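Side-chain contacts in nicotinamide-nucleotide adenylyltransferase NadR family / Ribosylnicotinamide kinase (Lactococcus lactis subsp. cremoris, PDB 6GYE), which binds nicotinamide riboside and probably phosphorylates it with a P-loop kinase domain, with a nicotinamide-nucleotide adenylyltransferase activity as well: residues G192-V197 with Y212-E217; T237-A242 with L258-I263; V264-A269 with P283-T288. One frame throughout, in Å; residues are numbered along the deposited sequence. Where two conformers were deposited one is given.

Contact 1: G192-V197 with Y212-E217; sequences GKTTLV and YAREYE. With SO4 (sulfate ion), chain F.
R214 and T194 reach for each other from opposite directions; their CA atoms are 10.6 Å apart, and a sulfate ion, probably from the crystallisation liquor, lies beside both side chains. The arginine spans most of that distance: its CG stands anti to the backbone N (chi1 175°), and the chain runs on extended until it bends at chi3. Its NH1 then lies 3.2 Å from T194 OG1, a weak hydrogen bond because the N-H points well off the oxygen, at 128°. The hydroxyl, also 2.9 Å from sulfate O3, meets the guanidinium obliquely, whereas the sulfate sits at the edge of that group, where NH2 makes weak bonds to O2 (3.1 Å) and O3. From the helix side the ion is held more firmly, by K193 N to O4 at 2.9 Å and T194 N to O3, both fairly straight. K193 curls its bent chain round the ion and brings NZ to 3.3 Å from sulfate O3, a weak bond. D259 pairs with both K193 NZ and T194 OG1. K193 NZ and R214 NH2, 4.6 Å apart, converge on one anion, consistent with a phosphate site. G192, K193 and T194 fit a Walker A motif, whose loop also offers the amides of S190 and T191. Helix 193-203 begins beside strands 181-187 and 296-300, which K193 touches, while helix 212-220 packs on helix 229-247 through Y212, A213 and Y216.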
loop_
_atom_site.group_PDB
_atom_site.type_symbol
_atom_site.label_atom_id
_atom_site.label_comp_id
_atom_site.label_asym_id
_atom_site.label_seq_id
_atom_site.Cartn_x
_atom_site.Cartn_y
_atom_site.Cartn_z
ATOM N N GLY A 192 -17.620 -12.262 -19.916
ATOM C CA GLY A 192 -16.658 -13.186 -19.345
ATOM C C GLY A 192 -15.652 -12.587 -18.384
ATOM O O GLY A 192 -14.630 -13.235 -18.120
ATOM N N LYS A 193 -15.904 -11.377 -17.851
ATOM C CA LYS A 193 -14.989 -10.782 -16.877
ATOM C C LYS A 193 -14.753 -11.719 -15.712
ATOM O O LYS A 193 -13.611 -11.959 -15.313
ATOM C CB LYS A 193 -15.524 -9.449 -16.333
ATOM C CG LYS A 193 -15.558 -8.309 -17.301
ATOM C CD LYS A 193 -16.799 -7.392 -17.183
ATOM C CE LYS A 193 -17.275 -7.010 -15.789
ATOM N NZ LYS A 193 -17.724 -8.083 -14.833
ATOM N N THR A 194 -15.830 -12.257 -15.150
ATOM C CA THR A 194 -15.694 -12.998 -13.904
ATOM C C THR A 194 -14.897 -14.273 -14.127
ATOM O O THR A 194 -13.987 -14.584 -13.350
ATOM C CB THR A 194 -17.084 -13.290 -13.305
ATOM O OG1 THR A 194 -17.726 -12.048 -12.987
ATOM C CG2 THR A 194 -16.981 -14.107 -12.020
ATOM N N THR A 195 -15.184 -14.996 -15.212
ATOM C CA THR A 195 -14.383 -16.168 -15.529
ATOM C C THR A 195 -12.919 -15.780 -15.750
ATOM O O THR A 195 -12.013 -16.474 -15.275
ATOM C CB THR A 195 -14.971 -16.876 -16.751
ATOM O OG1 THR A 195 -16.253 -17.383 -16.403
ATOM C CG2 THR A 195 -14.130 -18.054 -17.167
ATOM N N LEU A 196 -12.665 -14.645 -16.420
ATOM C CA LEU A 196 -11.284 -14.237 -16.677
ATOM C C LEU A 196 -10.545 -13.903 -15.382
ATOM O O LEU A 196 -9.425 -14.380 -15.154
ATOM C CB LEU A 196 -11.254 -13.039 -17.630
ATOM C CG LEU A 196 -9.841 -12.569 -18.003
ATOM C CD1 LEU A 196 -9.104 -13.664 -18.738
ATOM C CD2 LEU A 196 -9.860 -11.291 -18.820
ATOM N N VAL A 197 -11.164 -13.074 -14.533
ATOM C CA VAL A 197 -10.580 -12.653 -13.256
ATOM C C VAL A 197 -10.164 -13.861 -12.423
ATOM O O VAL A 197 -9.038 -13.934 -11.915
ATOM C CB VAL A 197 -11.587 -11.781 -12.478
ATOM C CG1 VAL A 197 -11.135 -11.591 -11.027
ATOM C CG2 VAL A 197 -11.790 -10.437 -13.159
ATOM N N TYR A 212 -19.201 -6.147 -7.362
ATOM C CA TYR A 212 -20.135 -5.859 -6.280
ATOM C C TYR A 212 -21.554 -5.682 -6.815
ATOM O O TYR A 212 -22.526 -6.090 -6.164
ATOM C CB TYR A 212 -19.666 -4.614 -5.506
ATOM C CG TYR A 212 -20.611 -4.186 -4.393
ATOM C CD1 TYR A 212 -20.604 -4.841 -3.168
ATOM C CD2 TYR A 212 -21.543 -3.159 -4.582
ATOM C CE1 TYR A 212 -21.475 -4.481 -2.148
ATOM C CE2 TYR A 212 -22.424 -2.784 -3.554
ATOM C CZ TYR A 212 -22.384 -3.458 -2.340
ATOM O OH TYR A 212 -23.242 -3.128 -1.305
ATOM N N ALA A 213 -21.690 -5.096 -8.010
ATOM C CA ALA A 213 -23.010 -4.840 -8.580
ATOM C C ALA A 213 -23.850 -6.107 -8.653
ATOM O O ALA A 213 -25.055 -6.080 -8.381
ATOM C CB ALA A 213 -22.881 -4.197 -9.967
ATOM N N ARG A 214 -23.232 -7.228 -9.013
ATOM C CA ARG A 214 -23.962 -8.486 -9.038
ATOM C C ARG A 214 -24.432 -8.879 -7.643
ATOM O O ARG A 214 -25.579 -9.291 -7.466
ATOM C CB ARG A 214 -23.101 -9.583 -9.652
ATOM C CG ARG A 214 -23.721 -10.970 -9.619
ATOM C CD ARG A 214 -22.895 -11.873 -10.485
ATOM N NE ARG A 214 -22.480 -11.143 -11.685
ATOM C CZ ARG A 214 -21.500 -11.515 -12.504
ATOM N NH1 ARG A 214 -20.802 -12.618 -12.259
ATOM N NH2 ARG A 214 -21.220 -10.773 -13.568
ATOM N N GLU A 215 -23.555 -8.786 -6.641
ATOM C CA GLU A 215 -23.989 -9.098 -5.281
ATOM C C GLU A 215 -25.138 -8.188 -4.869
ATOM O O GLU A 215 -26.160 -8.646 -4.344
ATOM C CB GLU A 215 -22.829 -8.960 -4.285
ATOM C CG GLU A 215 -23.232 -9.370 -2.859
ATOM C CD GLU A 215 -22.503 -8.616 -1.750
ATOM O OE1 GLU A 215 -21.254 -8.625 -1.730
ATOM O OE2 GLU A 215 -23.193 -8.022 -0.890
ATOM N N TYR A 216 -24.984 -6.890 -5.129
ATOM C CA TYR A 216 -25.972 -5.910 -4.706
ATOM C C TYR A 216 -27.344 -6.199 -5.313
ATOM O O TYR A 216 -28.371 -6.113 -4.620
ATOM C CB TYR A 216 -25.457 -4.522 -5.098
ATOM C CG TYR A 216 -26.304 -3.363 -4.659
ATOM C CD1 TYR A 216 -27.347 -2.901 -5.460
ATOM C CD2 TYR A 216 -26.055 -2.714 -3.452
ATOM C CE1 TYR A 216 -28.131 -1.837 -5.072
ATOM C CE2 TYR A 216 -26.837 -1.643 -3.044
ATOM C CZ TYR A 216 -27.871 -1.209 -3.863
ATOM O OH TYR A 216 -28.645 -0.151 -3.479
ATOM N N GLU A 217 -27.387 -6.529 -6.604
ATOM C CA GLU A 217 -28.667 -6.799 -7.238
ATOM C C GLU A 217 -29.289 -8.102 -6.760
ATOM O O GLU A 217 -30.519 -8.222 -6.760
ATOM C CB GLU A 217 -28.521 -6.800 -8.752
ATOM C CG GLU A 217 -28.217 -5.424 -9.283
ATOM C CD GLU A 217 -28.204 -5.382 -10.788
ATOM O OE1 GLU A 217 -27.962 -6.428 -11.402
ATOM O OE2 GLU A 217 -28.417 -4.298 -11.353
HETATM S S SO4 F . -19.328 -11.131 -16.890
HETATM O O1 SO4 F . -19.542 -12.479 -17.428
HETATM O O2 SO4 F . -20.592 -10.489 -16.554
HETATM O O3 SO4 F . -18.563 -11.164 -15.650
HETATM O O4 SO4 F . -18.645 -10.371 -17.926
#

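Contact 2: T237-A242 with L258-I263; sequences TGQYDA and LDTDAI. With NNR (Nicotinamide riboside), chain I.
Q239 lays its amide against the backbone of D259 and T260 without a hydrogen bond between the two segments, although polar atoms lie close together. Its NE2 is 3.3 Å from D259 O, but the angle is poor, and T260 OG1 comes to 3.2 Å from Q239 OE1. The side chains of Q239 and T260 cross at about a right angle. With CG anti to the backbone N (chi1 -171°) and a bend at chi2, the glutamine folds over the turn and sets CG 4.0 Å from D261 CA. Its polar end is satisfied elsewhere: OE1 accepts from Y212 N, while NE2 donates to N243 OD1 and E210 O. Replacing Q239 by an alanine is likely to leave Y212 N, E210 O and N243 OD1 without their amide partner and to open a gap beside the D259-T260 backbone. At the next position Y240, its CG likewise anti to the backbone N, brings its OH to O4R of nicotinamide riboside and donates to it at 2.6 Å, with that oxygen oblique to the ring. L258 borders the same ligand from the strand, CD1 lying 3.3 Å from the carboxamide N7. D259 turns toward the sulfate site instead, its carboxylate bonded to K193 and T194. D261 caps the following helix: its OD2 accepts weakly from I263 N at 3.4 Å, and its OD1 takes V264 N. Strand 255-259 is an outermost strand of the parallel sheet in this chain, paired with strand 181-187; helix 229-247 lies against its C-terminal end, and A262 and I263 lead into helix 262-272 while touching helix 275-290.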
loop_
_atom_site.group_PDB
_atom_site.type_symbol
_atom_site.label_atom_id
_atom_site.label_comp_id
_atom_site.label_asym_id
_atom_site.label_seq_id
_atom_site.Cartn_x
_atom_site.Cartn_y
_atom_site.Cartn_z
ATOM N N THR A 237 -19.128 2.835 -3.295
ATOM C CA THR A 237 -18.408 2.498 -2.070
ATOM C C THR A 237 -18.326 0.987 -1.870
ATOM O O THR A 237 -17.327 0.486 -1.335
ATOM C CB THR A 237 -19.059 3.176 -0.863
ATOM O OG1 THR A 237 -20.313 2.575 -0.624
ATOM C CG2 THR A 237 -19.308 4.640 -1.156
ATOM N N GLY A 238 -19.338 0.249 -2.334
ATOM C CA GLY A 238 -19.326 -1.197 -2.183
ATOM C C GLY A 238 -18.209 -1.873 -2.965
ATOM O O GLY A 238 -17.522 -2.761 -2.447
ATOM N N GLN A 239 -18.051 -1.511 -4.242
ATOM C CA GLN A 239 -16.950 -2.077 -5.016
ATOM C C GLN A 239 -15.598 -1.636 -4.445
ATOM O O GLN A 239 -14.653 -2.431 -4.375
ATOM C CB GLN A 239 -17.054 -1.671 -6.486
ATOM C CG GLN A 239 -16.054 -2.398 -7.384
ATOM C CD GLN A 239 -16.388 -3.870 -7.548
ATOM O OE1 GLN A 239 -17.433 -4.214 -8.088
ATOM N NE2 GLN A 239 -15.518 -4.742 -7.057
ATOM N N TYR A 240 -15.498 -0.378 -4.002
ATOM C CA TYR A 240 -14.243 0.110 -3.441
ATOM C C TYR A 240 -13.841 -0.668 -2.188
ATOM O O TYR A 240 -12.673 -1.038 -2.026
ATOM C CB TYR A 240 -14.346 1.599 -3.128
ATOM C CG TYR A 240 -13.061 2.106 -2.532
ATOM C CD1 TYR A 240 -11.986 2.471 -3.354
ATOM C CD2 TYR A 240 -12.898 2.189 -1.157
ATOM C CE1 TYR A 240 -10.793 2.917 -2.808
ATOM C CE2 TYR A 240 -11.713 2.634 -0.605
ATOM C CZ TYR A 240 -10.672 2.994 -1.427
ATOM O OH TYR A 240 -9.511 3.434 -0.853
ATOM N N ASP A 241 -14.796 -0.903 -1.277
ATOM C CA ASP A 241 -14.512 -1.673 -0.067
ATOM C C ASP A 241 -14.130 -3.115 -0.392
ATOM O O ASP A 241 -13.219 -3.686 0.229
ATOM C CB ASP A 241 -15.734 -1.656 0.866
ATOM C CG ASP A 241 -16.024 -0.270 1.440
ATOM O OD1 ASP A 241 -15.132 0.607 1.372
ATOM O OD2 ASP A 241 -17.156 -0.061 1.952
ATOM N N ALA A 242 -14.835 -3.733 -1.340
ATOM C CA ALA A 242 -14.496 -5.096 -1.731
ATOM C C ALA A 242 -13.075 -5.164 -2.271
ATOM O O ALA A 242 -12.319 -6.087 -1.942
ATOM C CB ALA A 242 -15.477 -5.602 -2.789
ATOM N N LEU A 258 -8.819 -7.280 -9.567
ATOM C CA LEU A 258 -10.049 -6.585 -9.217
ATOM C C LEU A 258 -11.062 -6.715 -10.348
ATOM O O LEU A 258 -10.753 -6.398 -11.500
ATOM C CB LEU A 258 -9.770 -5.108 -8.922
ATOM C CG LEU A 258 -8.770 -4.832 -7.798
ATOM C CD1 LEU A 258 -8.686 -3.321 -7.568
ATOM C CD2 LEU A 258 -9.156 -5.583 -6.491
ATOM N N ASP A 259 -12.283 -7.132 -10.004
ATOM C CA ASP A 259 -13.379 -7.262 -10.967
ATOM C C ASP A 259 -14.156 -5.946 -10.976
ATOM O O ASP A 259 -15.100 -5.743 -10.195
ATOM C CB ASP A 259 -14.275 -8.445 -10.611
ATOM C CG ASP A 259 -15.177 -8.867 -11.773
ATOM O OD1 ASP A 259 -15.253 -8.105 -12.762
ATOM O OD2 ASP A 259 -15.783 -9.964 -11.716
ATOM N N THR A 260 -13.743 -5.042 -11.874
ATOM C CA THR A 260 -14.307 -3.700 -12.078
ATOM C C THR A 260 -14.014 -2.752 -10.915
ATOM O O THR A 260 -13.486 -3.155 -9.874
ATOM C CB THR A 260 -15.832 -3.727 -12.354
ATOM O OG1 THR A 260 -16.567 -3.912 -11.145
ATOM C CG2 THR A 260 -16.208 -4.813 -13.330
ATOM N N ASP A 261 -14.346 -1.480 -11.100
ATOM C CA ASP A 261 -13.956 -0.419 -10.179
ATOM C C ASP A 261 -14.935 0.749 -10.352
ATOM O O ASP A 261 -15.965 0.606 -11.019
ATOM C CB ASP A 261 -12.520 0.019 -10.470
ATOM C CG ASP A 261 -12.445 0.887 -11.701
ATOM O OD1 ASP A 261 -13.213 0.639 -12.665
ATOM O OD2 ASP A 261 -11.664 1.851 -11.684
ATOM N N ALA A 262 -14.576 1.927 -9.822
ATOM C CA ALA A 262 -15.500 3.060 -9.891
ATOM C C ALA A 262 -15.622 3.619 -11.308
ATOM O O ALA A 262 -16.695 4.119 -11.682
ATOM C CB ALA A 262 -15.079 4.159 -8.909
ATOM N N ILE A 263 -14.561 3.529 -12.117
ATOM C CA ILE A 263 -14.663 3.985 -13.504
ATOM C C ILE A 263 -15.737 3.195 -14.245
ATOM O O ILE A 263 -16.553 3.759 -14.981
ATOM C CB ILE A 263 -13.297 3.889 -14.210
ATOM C CG1 ILE A 263 -12.337 4.906 -13.608
ATOM C CG2 ILE A 263 -13.448 4.120 -15.714
ATOM C CD1 ILE A 263 -11.058 5.019 -14.319
HETATM O O2R NNR I . -7.619 -0.101 0.680
HETATM C C2R NNR I . -6.664 0.579 -0.145
HETATM C C3R NNR I . -5.879 1.641 0.615
HETATM O O3R NNR I . -6.271 1.742 1.991
HETATM C C4R NNR I . -6.153 2.958 -0.095
HETATM C C5R NNR I . -4.866 3.584 -0.614
HETATM O O5R NNR I . -5.174 4.795 -1.313
HETATM O O4R NNR I . -7.036 2.694 -1.188
HETATM C C1R NNR I . -7.383 1.309 -1.269
HETATM N N1 NNR I . -6.957 0.766 -2.561
HETATM C C2 NNR I . -7.860 0.594 -3.535
HETATM C C6 NNR I . -5.669 0.448 -2.752
HETATM C C5 NNR I . -5.238 -0.069 -3.968
HETATM C C4 NNR I . -6.154 -0.256 -4.993
HETATM C C3 NNR I . -7.481 0.081 -4.771
HETATM C C7 NNR I . -8.501 -0.108 -5.854
HETATM O O7 NNR I . -9.676 -0.239 -5.554
HETATM N N7 NNR I . -8.093 -0.127 -7.123
#

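Contact 3: V264-A269 with P283-T288; sequences VTRVYA and PLFRKT
F285 has the most surface buried in this contact, and R266 supplies most of what covers it. The arginine crosses one face of the ring with its aliphatic part: CG stands 3.7 Å from the ring centroid and only 4° off the normal, a CH-pi contact almost exactly over the centre. CB lies over the same face, 3.5 Å from F285 CE1. This placement follows from the torsions of R266, whose CG is anti to the backbone N and whose chain stays extended to NE, carrying the methylenes over the phenyl group and the charge past it. The guanidinium plane stands 87° from the ring plane, with F285 CB near its edge, so the charged group is not stacked on the ring. That charge is met by salt bridges to E282 and E333, which help fix the arginine's rotation. A269 adds CB, placed obliquely to the ring at 3.8 Å from F285 CZ, and T265 adds CG2 at 4.2 Å from F285 CE1. On the helix that carries F285, T288 OG1 returns its hydroxyl to L284 O at 2.8 Å. I236 of helix 229-247 also touches F285. The short helical segments run nearly antiparallel at 160°, their axes 11.0 Å apart, as befits a helical hairpin: helices 262-272 and 275-290 follow each other through a short turn, in what is probably the kinase domain, of the P-loop NTPase type.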
loop_
_atom_site.group_PDB
_atom_site.type_symbol
_atom_site.label_atom_id
_atom_site.label_comp_id
_atom_site.label_asym_id
_atom_site.label_seq_id
_atom_site.Cartn_x
_atom_site.Cartn_y
_atom_site.Cartn_z
ATOM N N VAL A 264 -15.739 1.873 -14.075
ATOM C CA VAL A 264 -16.776 1.048 -14.688
ATOM C C VAL A 264 -18.158 1.510 -14.238
ATOM O O VAL A 264 -19.061 1.713 -15.060
ATOM C CB VAL A 264 -16.538 -0.440 -14.372
ATOM C CG1 VAL A 264 -17.763 -1.279 -14.743
ATOM C CG2 VAL A 264 -15.308 -0.925 -15.113
ATOM N N THR A 265 -18.345 1.702 -12.928
ATOM C CA THR A 265 -19.637 2.197 -12.452
ATOM C C THR A 265 -19.935 3.577 -13.015
ATOM O O THR A 265 -21.094 3.890 -13.301
ATOM C CB THR A 265 -19.667 2.253 -10.927
ATOM O OG1 THR A 265 -19.357 0.963 -10.407
ATOM C CG2 THR A 265 -21.084 2.680 -10.400
ATOM N N ARG A 266 -18.897 4.403 -13.205
ATOM C CA ARG A 266 -19.102 5.739 -13.748
ATOM C C ARG A 266 -19.536 5.692 -15.204
ATOM O O ARG A 266 -20.237 6.595 -15.673
ATOM C CB ARG A 266 -17.829 6.575 -13.588
ATOM C CG ARG A 266 -18.031 8.068 -13.838
ATOM C CD ARG A 266 -16.742 8.871 -13.595
ATOM N NE ARG A 266 -16.917 10.307 -13.841
ATOM C CZ ARG A 266 -16.590 10.920 -14.974
ATOM N NH1 ARG A 266 -16.064 10.228 -15.969
ATOM N NH2 ARG A 266 -16.776 12.226 -15.110
ATOM N N VAL A 267 -19.128 4.667 -15.940
ATOM C CA VAL A 267 -19.607 4.529 -17.304
ATOM C C VAL A 267 -21.102 4.232 -17.309
ATOM O O VAL A 267 -21.872 4.875 -18.033
ATOM C CB VAL A 267 -18.805 3.451 -18.049
ATOM C CG1 VAL A 267 -19.444 3.175 -19.394
ATOM C CG2 VAL A 267 -17.336 3.885 -18.214
ATOM N N TYR A 268 -21.543 3.272 -16.483
ATOM C CA TYR A 268 -22.974 2.983 -16.418
ATOM C C TYR A 268 -23.766 4.206 -15.981
ATOM O O TYR A 268 -24.796 4.534 -16.588
ATOM C CB TYR A 268 -23.252 1.808 -15.486
ATOM C CG TYR A 268 -22.863 0.474 -16.068
ATOM C CD1 TYR A 268 -23.407 0.037 -17.275
ATOM C CD2 TYR A 268 -21.948 -0.353 -15.418
ATOM C CE1 TYR A 268 -23.042 -1.184 -17.826
ATOM C CE2 TYR A 268 -21.590 -1.591 -15.953
ATOM C CZ TYR A 268 -22.134 -1.997 -17.157
ATOM O OH TYR A 268 -21.778 -3.216 -17.691
ATOM N N ALA A 269 -23.287 4.907 -14.947
ATOM C CA ALA A 269 -23.993 6.095 -14.477
ATOM C C ALA A 269 -24.127 7.131 -15.585
ATOM O O ALA A 269 -25.212 7.698 -15.783
ATOM C CB ALA A 269 -23.275 6.701 -13.268
ATOM N N PRO A 283 -18.731 14.203 -7.311
ATOM C CA PRO A 283 -17.732 14.283 -6.230
ATOM C C PRO A 283 -17.348 12.933 -5.654
ATOM O O PRO A 283 -16.159 12.674 -5.445
ATOM C CB PRO A 283 -18.417 15.181 -5.192
ATOM C CG PRO A 283 -19.359 16.011 -5.991
ATOM C CD PRO A 283 -19.881 15.090 -7.049
ATOM N N LEU A 284 -18.316 12.053 -5.401
ATOM C CA LEU A 284 -17.980 10.732 -4.879
ATOM C C LEU A 284 -17.198 9.910 -5.908
ATOM O O LEU A 284 -16.288 9.152 -5.541
ATOM C CB LEU A 284 -19.246 10.000 -4.437
ATOM C CG LEU A 284 -19.058 8.555 -3.967
ATOM C CD1 LEU A 284 -18.131 8.454 -2.755
ATOM C CD2 LEU A 284 -20.395 7.898 -3.688
ATOM N N PHE A 285 -17.530 10.037 -7.196
ATOM C CA PHE A 285 -16.729 9.366 -8.220
ATOM C C PHE A 285 -15.282 9.834 -8.167
ATOM O O PHE A 285 -14.358 9.017 -8.119
ATOM C CB PHE A 285 -17.299 9.618 -9.620
ATOM C CG PHE A 285 -18.408 8.687 -10.019
ATOM C CD1 PHE A 285 -18.206 7.317 -10.051
ATOM C CD2 PHE A 285 -19.644 9.189 -10.393
ATOM C CE1 PHE A 285 -19.225 6.461 -10.427
ATOM C CE2 PHE A 285 -20.660 8.345 -10.773
ATOM C CZ PHE A 285 -20.457 6.977 -10.788
ATOM N N ARG A 286 -15.078 11.161 -8.179
ATOM C CA ARG A 286 -13.733 11.727 -8.232
ATOM C C ARG A 286 -12.920 11.318 -7.011
ATOM O O ARG A 286 -11.775 10.868 -7.135
ATOM C CB ARG A 286 -13.801 13.257 -8.349
ATOM C CG ARG A 286 -14.498 13.775 -9.607
ATOM C CD ARG A 286 -14.140 15.232 -9.930
ATOM N NE ARG A 286 -14.403 16.145 -8.820
ATOM C CZ ARG A 286 -15.573 16.733 -8.600
ATOM N NH1 ARG A 286 -16.593 16.504 -9.414
ATOM N NH2 ARG A 286 -15.721 17.542 -7.560
ATOM N N LYS A 287 -13.493 11.486 -5.820
ATOM C CA LYS A 287 -12.840 11.011 -4.603
ATOM C C LYS A 287 -12.435 9.539 -4.729
ATOM O O LYS A 287 -11.265 9.184 -4.543
ATOM C CB LYS A 287 -13.789 11.225 -3.417
ATOM C CG LYS A 287 -13.169 11.306 -2.033
ATOM C CD LYS A 287 -12.966 9.926 -1.427
ATOM C CE LYS A 287 -12.171 9.989 -0.122
ATOM N NZ LYS A 287 -11.913 8.635 0.476
ATOM N N THR A 288 -13.373 8.676 -5.115
ATOM C CA THR A 288 -13.071 7.248 -5.140
ATOM C C THR A 288 -12.050 6.895 -6.219
ATOM O O THR A 288 -11.123 6.113 -5.972
ATOM C CB THR A 288 -14.348 6.450 -5.325
ATOM O OG1 THR A 288 -15.286 6.822 -4.296
ATOM C CG2 THR A 288 -14.044 4.941 -5.268
#

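In the fold
The three contacts follow one another along the chain; contact 1 holds the anion site, contact 2 residues of the riboside pocket, and contact 3 lies behind contact 2. Contacts 1 and 2, with centres 11 Å apart, share two polar links: Y212 N lies 2.7 Å from Q239 OE1, and T194 OG1 lies 3.1 Å from D259 OD2, both probable hydrogen bonds. Contact 2 bridges the two sites: it holds Y240 and L258 of the pocket, and its D259 side chain is about 5 Å from the sulfate. Contact 3, its centre 10 Å from that of contact 2, continues helix 262-272 and meets contact 2 where Y240 CD1 lies 3.7 Å from T288 CG2. Contacts 1 and 3 do not touch, their nearest atoms being about 6 Å apart.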